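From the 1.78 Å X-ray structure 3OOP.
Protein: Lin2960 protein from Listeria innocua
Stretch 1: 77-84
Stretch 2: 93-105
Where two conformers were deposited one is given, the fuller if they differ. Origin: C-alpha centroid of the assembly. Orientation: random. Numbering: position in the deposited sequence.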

# COMPACT_ATOMS: atom_id res chain seq x y z
N ARG A 77 -8.51 20.31 -29.10
CA ARG A 77 -9.82 20.59 -29.66
C ARG A 77 -10.65 21.49 -28.74
O ARG A 77 -11.39 22.35 -29.23
CB ARG A 77 -10.56 19.29 -29.98
CG ARG A 77 -11.56 19.42 -31.11
CD ARG A 77 -11.90 18.06 -31.70
NE ARG A 77 -12.43 17.13 -30.71
CZ ARG A 77 -11.77 16.08 -30.24
NH1 ARG A 77 -12.34 15.28 -29.34
NH2 ARG A 77 -10.53 15.82 -30.67
N LYS A 78 -10.50 21.33 -27.42
CA LYS A 78 -11.16 22.18 -26.43
C LYS A 78 -10.50 23.56 -26.31
O LYS A 78 -10.97 24.41 -25.55
CB LYS A 78 -11.24 21.51 -25.06
CG LYS A 78 -12.13 20.26 -25.01
CD LYS A 78 -12.30 19.72 -23.59
CE LYS A 78 -13.45 18.71 -23.54
NZ LYS A 78 -13.79 18.27 -22.14
N GLU A 79 -9.41 23.76 -27.06
CA GLU A 79 -8.65 25.02 -27.09
C GLU A 79 -8.08 25.40 -25.73
O GLU A 79 -8.01 26.58 -25.38
CB GLU A 79 -9.49 26.16 -27.66
CG GLU A 79 -10.36 25.74 -28.85
CD GLU A 79 -11.07 26.91 -29.49
OE1 GLU A 79 -12.26 27.13 -29.17
OE2 GLU A 79 -10.45 27.61 -30.31
N LEU A 80 -7.68 24.39 -24.96
CA LEU A 80 -7.14 24.60 -23.61
C LEU A 80 -5.61 24.59 -23.63
O LEU A 80 -4.97 25.13 -22.73
CB LEU A 80 -7.67 23.53 -22.64
CG LEU A 80 -9.21 23.52 -22.49
CD1 LEU A 80 -9.71 22.33 -21.66
CD2 LEU A 80 -9.71 24.84 -21.93
N ILE A 81 -5.04 23.99 -24.66
CA ILE A 81 -3.59 23.93 -24.79
C ILE A 81 -3.19 24.25 -26.23
O ILE A 81 -4.03 24.25 -27.14
CB ILE A 81 -3.01 22.55 -24.36
CG1 ILE A 81 -3.50 21.43 -25.29
CG2 ILE A 81 -3.34 22.27 -22.87
CD1 ILE A 81 -2.80 20.06 -25.05
N VAL A 82 -1.91 24.52 -26.42
CA VAL A 82 -1.36 24.76 -27.75
C VAL A 82 -0.13 23.87 -27.90
O VAL A 82 0.60 23.62 -26.93
CB VAL A 82 -1.09 26.28 -27.98
CG1 VAL A 82 0.03 26.79 -27.09
CG2 VAL A 82 -0.83 26.58 -29.44
N ARG A 83 0.08 23.36 -29.11
CA ARG A 83 1.22 22.50 -29.42
C ARG A 83 2.09 23.22 -30.44
O ARG A 83 1.65 23.48 -31.56
CB ARG A 83 0.74 21.14 -29.94
CG ARG A 83 1.87 20.14 -30.24
CD ARG A 83 1.37 18.69 -30.23
NE ARG A 83 0.30 18.45 -31.21
CZ ARG A 83 -0.48 17.37 -31.22
NH1 ARG A 83 -0.34 16.42 -30.31
NH2 ARG A 83 -1.42 17.25 -32.16
N GLU A 84 3.32 23.56 -30.04
CA GLU A 84 4.23 24.36 -30.88
C GLU A 84 5.63 23.74 -30.95
O GLU A 84 6.02 22.97 -30.07
CB GLU A 84 4.29 25.81 -30.38
CG GLU A 84 2.91 26.43 -30.10
CD GLU A 84 2.87 27.96 -30.22
OE1 GLU A 84 3.95 28.60 -30.22
OE2 GLU A 84 1.75 28.51 -30.32
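Stretch 2, residues 93-105: SLLSLTDKGRKET

Stretch 2 lies on stretch 1 as the partner strand of an antiparallel β ladder, then turns at Thr98 into a helix that packs by its N-terminal part against the loop before strand 81-84. Residues 94-97 are extended and run against 81-84, with 151° between their N-to-C directions and 4.6 Å between the axes at closest approach. The register pairs Glu84 with Leu94, Arg83 with Leu95, Val82 with Ser96 and Ile81 with Leu97. Two of these pairs carry the hydrogen bonds, each in both directions: Glu84 N to Leu94 O (3.0 Å) and Leu94 N to Glu84 O (2.9 Å), then Val82 N to Ser96 O (2.8 Å) and Ser96 N to Val82 O (3.1 Å). Between them, at the non-hydrogen-bonded pair, Arg83 CA and Leu95 CA are 4.7 Å apart, and Leu95 CA approaches Val82 O at 3.3 Å in a CA-H...O contact. Side chains of Arg83 and Leu95 share one face, where Arg83 CD lies 3.8 Å from Leu95 CD2; Val82 and Ser96 share the other with Glu84 and Leu94. The side chains of Ile81 and Leu97 diverge, yet Ile81 CG2 still lies 4.0 Å from Leu97 CD2.

Beyond the ladder, Thr98 N donates to Leu80 O (3.1 Å), while Thr98 OG1 donates to Glu79 O (2.7 Å) and accepts from Gly101 N (2.9 Å). The same hydroxyl thus caps the helix that begins at Asp99 and ties it to Glu79, where the chain has left the preceding helix with positive phi in a Schellman motif. Gly101 presses its CA to 3.2 Å from Leu80 O; a CB here would clash with that oxygen. Leu80 CD2 packs against the helix, 3.8 Å from Lys100 CG and 3.9 Å from Glu104 OE1. Together the two stretches bury 694 Å², counting both sides.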

# COMPACT_ATOMS: atom_id res chain seq x y z
N SER A 93 7.84 18.58 -30.30
CA SER A 93 6.61 19.34 -29.98
C SER A 93 6.32 19.60 -28.48
O SER A 93 6.18 18.67 -27.68
CB SER A 93 5.38 18.70 -30.65
OG SER A 93 5.03 17.47 -30.03
N LEU A 94 6.20 20.88 -28.13
CA LEU A 94 5.98 21.29 -26.75
C LEU A 94 4.55 21.78 -26.52
O LEU A 94 3.97 22.46 -27.37
CB LEU A 94 6.99 22.37 -26.34
CG LEU A 94 8.48 22.01 -26.50
CD1 LEU A 94 9.34 23.22 -26.24
CD2 LEU A 94 8.88 20.85 -25.60
N LEU A 95 3.99 21.42 -25.37
CA LEU A 95 2.63 21.79 -25.02
C LEU A 95 2.64 22.87 -23.95
O LEU A 95 3.44 22.81 -23.01
CB LEU A 95 1.87 20.58 -24.47
CG LEU A 95 1.98 19.28 -25.26
CD1 LEU A 95 1.53 18.11 -24.40
CD2 LEU A 95 1.17 19.40 -26.53
N SER A 96 1.74 23.84 -24.09
CA SER A 96 1.57 24.92 -23.12
C SER A 96 0.09 25.28 -23.06
O SER A 96 -0.67 24.90 -23.94
CB SER A 96 2.38 26.14 -23.53
OG SER A 96 3.74 25.81 -23.79
N LEU A 97 -0.30 26.04 -22.05
CA LEU A 97 -1.70 26.44 -21.91
C LEU A 97 -2.06 27.64 -22.77
O LEU A 97 -1.24 28.52 -22.99
CB LEU A 97 -2.00 26.77 -20.44
CG LEU A 97 -1.74 25.70 -19.38
CD1 LEU A 97 -1.96 26.29 -17.99
CD2 LEU A 97 -2.61 24.48 -19.59
N THR A 98 -3.31 27.66 -23.25
CA THR A 98 -3.91 28.87 -23.79
C THR A 98 -4.43 29.72 -22.63
O THR A 98 -4.49 29.25 -21.48
CB THR A 98 -5.10 28.54 -24.71
OG1 THR A 98 -6.10 27.85 -23.95
CG2 THR A 98 -4.67 27.67 -25.89
N ASP A 99 -4.84 30.95 -22.92
CA ASP A 99 -5.53 31.77 -21.91
C ASP A 99 -6.74 31.04 -21.30
O ASP A 99 -6.96 31.09 -20.08
CB ASP A 99 -5.99 33.11 -22.49
CG ASP A 99 -4.84 34.09 -22.69
OD1 ASP A 99 -3.69 33.83 -22.24
OD2 ASP A 99 -5.10 35.14 -23.32
N LYS A 100 -7.51 30.36 -22.15
CA LYS A 100 -8.66 29.59 -21.68
C LYS A 100 -8.22 28.43 -20.80
O LYS A 100 -8.82 28.18 -19.75
CB LYS A 100 -9.50 29.08 -22.85
CG LYS A 100 -10.82 28.47 -22.40
CD LYS A 100 -11.58 27.85 -23.57
CE LYS A 100 -12.98 27.39 -23.13
NZ LYS A 100 -13.75 26.80 -24.27
N GLY A 101 -7.16 27.74 -21.20
CA GLY A 101 -6.58 26.68 -20.38
C GLY A 101 -6.11 27.19 -19.02
O GLY A 101 -6.34 26.54 -18.01
N ARG A 102 -5.46 28.34 -19.00
CA ARG A 102 -4.99 28.93 -17.75
C ARG A 102 -6.18 29.27 -16.84
O ARG A 102 -6.14 28.99 -15.65
CB ARG A 102 -4.12 30.16 -18.02
CG ARG A 102 -3.23 30.58 -16.86
CD ARG A 102 -2.22 31.65 -17.28
NE ARG A 102 -1.53 31.32 -18.53
CZ ARG A 102 -0.55 30.42 -18.64
NH1 ARG A 102 -0.12 29.75 -17.58
NH2 ARG A 102 0.01 30.19 -19.82
N LYS A 103 -7.22 29.85 -17.43
CA LYS A 103 -8.45 30.20 -16.70
C LYS A 103 -9.08 28.94 -16.08
O LYS A 103 -9.38 28.90 -14.88
CB LYS A 103 -9.44 30.91 -17.63
CG LYS A 103 -10.80 31.23 -17.00
CD LYS A 103 -11.77 31.89 -17.99
CE LYS A 103 -12.45 30.85 -18.87
NZ LYS A 103 -13.77 31.32 -19.37
N GLU A 104 -9.28 27.92 -16.90
CA GLU A 104 -9.95 26.71 -16.43
C GLU A 104 -9.11 25.94 -15.41
O GLU A 104 -9.65 25.45 -14.41
CB GLU A 104 -10.40 25.83 -17.61
CG GLU A 104 -11.54 26.51 -18.39
CD GLU A 104 -12.47 25.55 -19.13
OE1 GLU A 104 -12.32 24.31 -19.02
OE2 GLU A 104 -13.39 26.05 -19.83
N THR A 105 -7.79 25.87 -15.62
CA THR A 105 -6.92 25.17 -14.68
C THR A 105 -6.90 25.88 -13.32
O THR A 105 -6.91 25.24 -12.28
CB THR A 105 -5.50 24.99 -15.26
OG1 THR A 105 -5.59 24.33 -16.53
CG2 THR A 105 -4.61 24.16 -14.33